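Local coordinates for AclR protein (Streptomyces galilaeus, PDB 2GEY) that is a putative hydroxylase of the SnoaL-like family, probably acting in the biosynthesis of aromatic polyketide antibiotics, at residues 27-38 / 112-120. Residues are numbered along the deposited sequence; the frame is centred on the assembly and turned at random.
Sequences KHWSPDIVHYSE and GKVVEHWDV
Y36 OH donates a 2.7 Å hydrogen bond to E116 OE2, on the anti lone pair of that oxygen; E116 OE1 is salt-bridged to R108. The contact joins strands 33-37 and 113-122, which run parallel in the mixed sheet of the alpha+beta barrel, the NTF2-like fold of SnoaL relatives. Upstream, 29-30 pairs with the start of the same strand through V114, which gives its N-H to H28 O and takes that of S30. A type I turn from S30 to I33 then carries the chain on to V34, which bonds to V115 O. V115 and E116 form a classic bulge opposite R108.

On the face of Y36 and W118, the two side chains point the same way. Y36 CD1 sits over one face of the indole, 3.2 Å from W118 NE1. The planes are 14° apart but offset, with little of one ring above the other.

H35 and H117 lie on the other face. In the modelled conformer of H117 their rings meet rim to rim, nearly perpendicular. There H35 ND1 and H117 ND1 are 3.0 Å apart and hydrogen-bonded, either being able to donate; S44 holds NE2 of H35. A water lies 2.7 Å from Y36 O and 2.9 Å from D119 OD2. Further along, D119 CG stands between its own N and carbonyl carbon (chi1 65°). This brings D119 OD1 within 2.8 Å of S37 OG, which donates to the syn lone pair of that carboxylate oxygen.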
loop_
_atom_site.group_PDB
_atom_site.type_symbol
_atom_site.label_atom_id
_atom_site.label_comp_id
_atom_site.label_asym_id
_atom_site.label_seq_id
_atom_site.Cartn_x
_atom_site.Cartn_y
_atom_site.Cartn_z
ATOM N N LYS A 27 -5.126 20.705 13.750
ATOM C CA LYS A 27 -6.218 21.689 13.848
ATOM C C LYS A 27 -7.451 21.278 13.036
ATOM O O LYS A 27 -8.547 21.785 13.269
ATOM C CB LYS A 27 -5.748 23.076 13.407
ATOM C CG LYS A 27 -5.411 23.194 11.949
ATOM C CD LYS A 27 -4.809 24.548 11.621
ATOM C CE LYS A 27 -5.850 25.628 11.541
ATOM N NZ LYS A 27 -5.280 26.872 10.938
ATOM N N HIS A 28 -7.263 20.370 12.081
ATOM C CA HIS A 28 -8.357 19.899 11.232
ATOM C C HIS A 28 -9.016 18.637 11.763
ATOM O O HIS A 28 -10.001 18.159 11.192
ATOM C CB HIS A 28 -7.840 19.655 9.822
ATOM C CG HIS A 28 -7.392 20.900 9.132
ATOM N ND1 HIS A 28 -8.270 21.899 8.766
ATOM C CD2 HIS A 28 -6.159 21.328 8.770
ATOM C CE1 HIS A 28 -7.598 22.875 8.180
ATOM N NE2 HIS A 28 -6.316 22.558 8.178
ATOM N N TRP A 29 -8.479 18.094 12.854
ATOM C CA TRP A 29 -9.042 16.894 13.454
ATOM C C TRP A 29 -10.231 17.240 14.315
ATOM O O TRP A 29 -10.190 18.206 15.085
ATOM C CB TRP A 29 -8.017 16.209 14.346
ATOM C CG TRP A 29 -6.864 15.605 13.661
ATOM C CD1 TRP A 29 -6.576 15.626 12.338
ATOM C CD2 TRP A 29 -5.801 14.897 14.297
ATOM N NE1 TRP A 29 -5.402 14.953 12.097
ATOM C CE2 TRP A 29 -4.904 14.499 13.292
ATOM C CE3 TRP A 29 -5.530 14.550 15.623
ATOM C CZ2 TRP A 29 -3.742 13.768 13.574
ATOM C CZ3 TRP A 29 -4.374 13.827 15.901
ATOM C CH2 TRP A 29 -3.498 13.449 14.884
ATOM N N SER A 30 -11.284 16.442 14.218
ATOM C CA SER A 30 -12.363 16.523 15.191
ATOM C C SER A 30 -11.842 16.113 16.572
ATOM O O SER A 30 -10.942 15.278 16.677
ATOM C CB SER A 30 -13.515 15.600 14.801
ATOM O OG SER A 30 -14.428 15.437 15.871
ATOM N N PRO A 31 -12.419 16.681 17.641
ATOM C CA PRO A 31 -12.163 16.147 18.982
ATOM C C PRO A 31 -12.474 14.653 19.109
ATOM O O PRO A 31 -11.888 13.976 19.953
ATOM C CB PRO A 31 -13.121 16.945 19.870
ATOM C CG PRO A 31 -13.404 18.187 19.115
ATOM C CD PRO A 31 -13.321 17.845 17.668
ATOM N N ASP A 32 -13.388 14.150 18.283
ATOM C CA ASP A 32 -13.816 12.752 18.353
ATOM C C ASP A 32 -13.194 11.870 17.278
ATOM O O ASP A 32 -13.678 10.764 17.012
ATOM C CB ASP A 32 -15.337 12.681 18.249
ATOM C CG ASP A 32 -16.028 13.535 19.293
ATOM O OD1 ASP A 32 -15.718 13.377 20.496
ATOM O OD2 ASP A 32 -16.878 14.365 18.910
ATOM N N ILE A 33 -12.116 12.349 16.667
ATOM C CA ILE A 33 -11.440 11.613 15.617
ATOM C C ILE A 33 -10.987 10.226 16.079
ATOM O O ILE A 33 -10.550 10.039 17.229
ATOM C CB ILE A 33 -10.226 12.406 15.065
ATOM C CG1 ILE A 33 -9.683 11.746 13.794
ATOM C CG2 ILE A 33 -9.126 12.541 16.124
ATOM C CD1 ILE A 33 -8.695 12.611 13.050
ATOM N N VAL A 34 -11.142 9.249 15.189
ATOM C CA VAL A 34 -10.585 7.914 15.380
ATOM C C VAL A 34 -9.576 7.627 14.269
ATOM O O VAL A 34 -9.831 7.895 13.087
ATOM C CB VAL A 34 -11.688 6.835 15.375
ATOM C CG1 VAL A 34 -11.095 5.459 15.631
ATOM C CG2 VAL A 34 -12.727 7.156 16.409
ATOM N N HIS A 35 -8.425 7.099 14.658
ATOM C CA HIS A 35 -7.381 6.719 13.723
ATOM C C HIS A 35 -7.285 5.205 13.651
ATOM O O HIS A 35 -7.317 4.531 14.684
ATOM C CB HIS A 35 -6.024 7.254 14.168
ATOM C CG HIS A 35 -6.012 8.716 14.486
ATOM N ND1 HIS A 35 -5.782 9.682 13.533
ATOM C CD2 HIS A 35 -6.151 9.370 15.660
ATOM C CE1 HIS A 35 -5.804 10.872 14.103
ATOM N NE2 HIS A 35 -6.024 10.710 15.394
ATOM N N TYR A 36 -7.148 4.679 12.439
ATOM C CA TYR A 36 -6.964 3.254 12.222
ATOM C C TYR A 36 -5.708 2.988 11.401
ATOM O O TYR A 36 -5.397 3.716 10.451
ATOM C CB TYR A 36 -8.155 2.648 11.480
ATOM C CG TYR A 36 -9.514 3.045 12.002
ATOM C CD1 TYR A 36 -10.164 4.162 11.497
ATOM C CD2 TYR A 36 -10.163 2.294 12.966
ATOM C CE1 TYR A 36 -11.413 4.534 11.951
ATOM C CE2 TYR A 36 -11.419 2.660 13.426
ATOM C CZ TYR A 36 -12.040 3.779 12.899
ATOM O OH TYR A 36 -13.287 4.161 13.343
ATOM N N SER A 37 -5.004 1.923 11.762
ATOM C CA SER A 37 -3.876 1.435 10.990
ATOM C C SER A 37 -3.810 -0.083 11.132
ATOM O O SER A 37 -3.880 -0.606 12.246
ATOM C CB SER A 37 -2.589 2.090 11.491
ATOM O OG SER A 37 -1.488 1.681 10.700
ATOM N N GLU A 38 -3.704 -0.780 10.004
ATOM C CA GLU A 38 -3.717 -2.240 9.967
ATOM C C GLU A 38 -4.967 -2.812 10.648
ATOM O O GLU A 38 -4.908 -3.832 11.335
ATOM C CB GLU A 38 -2.423 -2.808 10.570
ATOM C CG GLU A 38 -1.166 -2.241 9.917
ATOM C CD GLU A 38 0.113 -2.915 10.379
ATOM O OE1 GLU A 38 0.038 -3.785 11.270
ATOM O OE2 GLU A 38 1.188 -2.577 9.840
ATOM N N GLY A 112 -16.512 19.808 8.246
ATOM C CA GLY A 112 -15.195 20.340 7.920
ATOM C C GLY A 112 -14.035 19.796 8.743
ATOM O O GLY A 112 -12.892 20.206 8.537
ATOM N N LYS A 113 -14.306 18.867 9.655
ATOM C CA LYS A 113 -13.263 18.298 10.494
ATOM C C LYS A 113 -13.135 16.803 10.204
ATOM O O LYS A 113 -14.107 16.147 9.822
ATOM C CB LYS A 113 -13.571 18.547 11.970
ATOM C CG LYS A 113 -13.563 20.032 12.371
ATOM C CD LYS A 113 -12.150 20.568 12.625
ATOM C CE LYS A 113 -12.110 22.104 12.799
ATOM N NZ LYS A 113 -12.072 22.841 11.456
ATOM N N VAL A 114 -11.930 16.275 10.378
ATOM C CA VAL A 114 -11.668 14.858 10.143
ATOM C C VAL A 114 -12.154 14.051 11.356
ATOM O O VAL A 114 -11.694 14.280 12.476
ATOM C CB VAL A 114 -10.166 14.599 9.914
ATOM C CG1 VAL A 114 -9.893 13.119 9.690
ATOM C CG2 VAL A 114 -9.665 15.431 8.735
ATOM N N VAL A 115 -13.074 13.113 11.128
ATOM C CA VAL A 115 -13.596 12.245 12.191
ATOM C C VAL A 115 -13.056 10.805 12.152
ATOM O O VAL A 115 -13.119 10.068 13.162
ATOM C CB VAL A 115 -15.142 12.216 12.195
ATOM C CG1 VAL A 115 -15.694 13.591 12.522
ATOM C CG2 VAL A 115 -15.690 11.698 10.874
ATOM N N GLU A 116 -12.553 10.398 10.990
ATOM C CA GLU A 116 -11.914 9.097 10.834
ATOM C C GLU A 116 -10.735 9.226 9.897
ATOM O O GLU A 116 -10.805 9.943 8.887
ATOM C CB GLU A 116 -12.891 8.046 10.286
ATOM C CG GLU A 116 -13.960 7.615 11.278
ATOM C CD GLU A 116 -14.805 6.464 10.766
ATOM O OE1 GLU A 116 -15.632 6.695 9.860
ATOM O OE2 GLU A 116 -14.667 5.331 11.288
ATOM N N HIS A 117 -9.676 8.492 10.229
ATOM C CA HIS A 117 -8.433 8.516 9.484
ATOM C C HIS A 117 -7.897 7.085 9.376
ATOM O O HIS A 117 -7.677 6.436 10.396
ATOM C CB HIS A 117 -7.457 9.453 10.212
ATOM C CG HIS A 117 -6.032 9.310 9.790
ATOM N ND1 HIS A 117 -4.997 9.232 10.698
ATOM C CD2 HIS A 117 -5.464 9.222 8.563
ATOM C CE1 HIS A 117 -3.853 9.109 10.049
ATOM N NE2 HIS A 117 -4.107 9.102 8.754
ATOM N N TRP A 118 -7.717 6.600 8.150
ATOM C CA TRP A 118 -7.140 5.282 7.898
ATOM C C TRP A 118 -5.852 5.446 7.100
ATOM O O TRP A 118 -5.799 6.257 6.165
ATOM C CB TRP A 118 -8.086 4.408 7.071
ATOM C CG TRP A 118 -9.446 4.175 7.626
ATOM C CD1 TRP A 118 -9.855 3.102 8.353
ATOM C CD2 TRP A 118 -10.602 5.001 7.443
ATOM N NE1 TRP A 118 -11.189 3.210 8.650
ATOM C CE2 TRP A 118 -11.675 4.367 8.108
ATOM C CE3 TRP A 118 -10.838 6.209 6.776
ATOM C CZ2 TRP A 118 -12.967 4.909 8.138
ATOM C CZ3 TRP A 118 -12.119 6.753 6.811
ATOM C CH2 TRP A 118 -13.166 6.101 7.485
ATOM N N ASP A 119 -4.815 4.686 7.443
ATOM C CA ASP A 119 -3.584 4.697 6.643
ATOM C C ASP A 119 -3.178 3.296 6.219
ATOM O O ASP A 119 -3.459 2.321 6.915
ATOM C CB ASP A 119 -2.428 5.398 7.380
ATOM C CG ASP A 119 -1.992 4.674 8.649
ATOM O OD1 ASP A 119 -1.695 3.457 8.602
ATOM O OD2 ASP A 119 -1.911 5.335 9.714
ATOM N N VAL A 120 -2.542 3.217 5.060
ATOM C CA VAL A 120 -1.843 2.020 4.626
ATOM C C VAL A 120 -0.457 2.500 4.245
ATOM O O VAL A 120 -0.293 3.256 3.277
ATOM C CB VAL A 120 -2.540 1.338 3.433
ATOM C CG1 VAL A 120 -1.703 0.180 2.915
ATOM C CG2 VAL A 120 -3.936 0.870 3.819
HETATM O O HOH W 1 -10.905 21.884 9.197
HETATM O O HOH W 2 -4.413 6.216 10.791
HETATM O O HOH W 3 -4.273 -0.307 7.235
#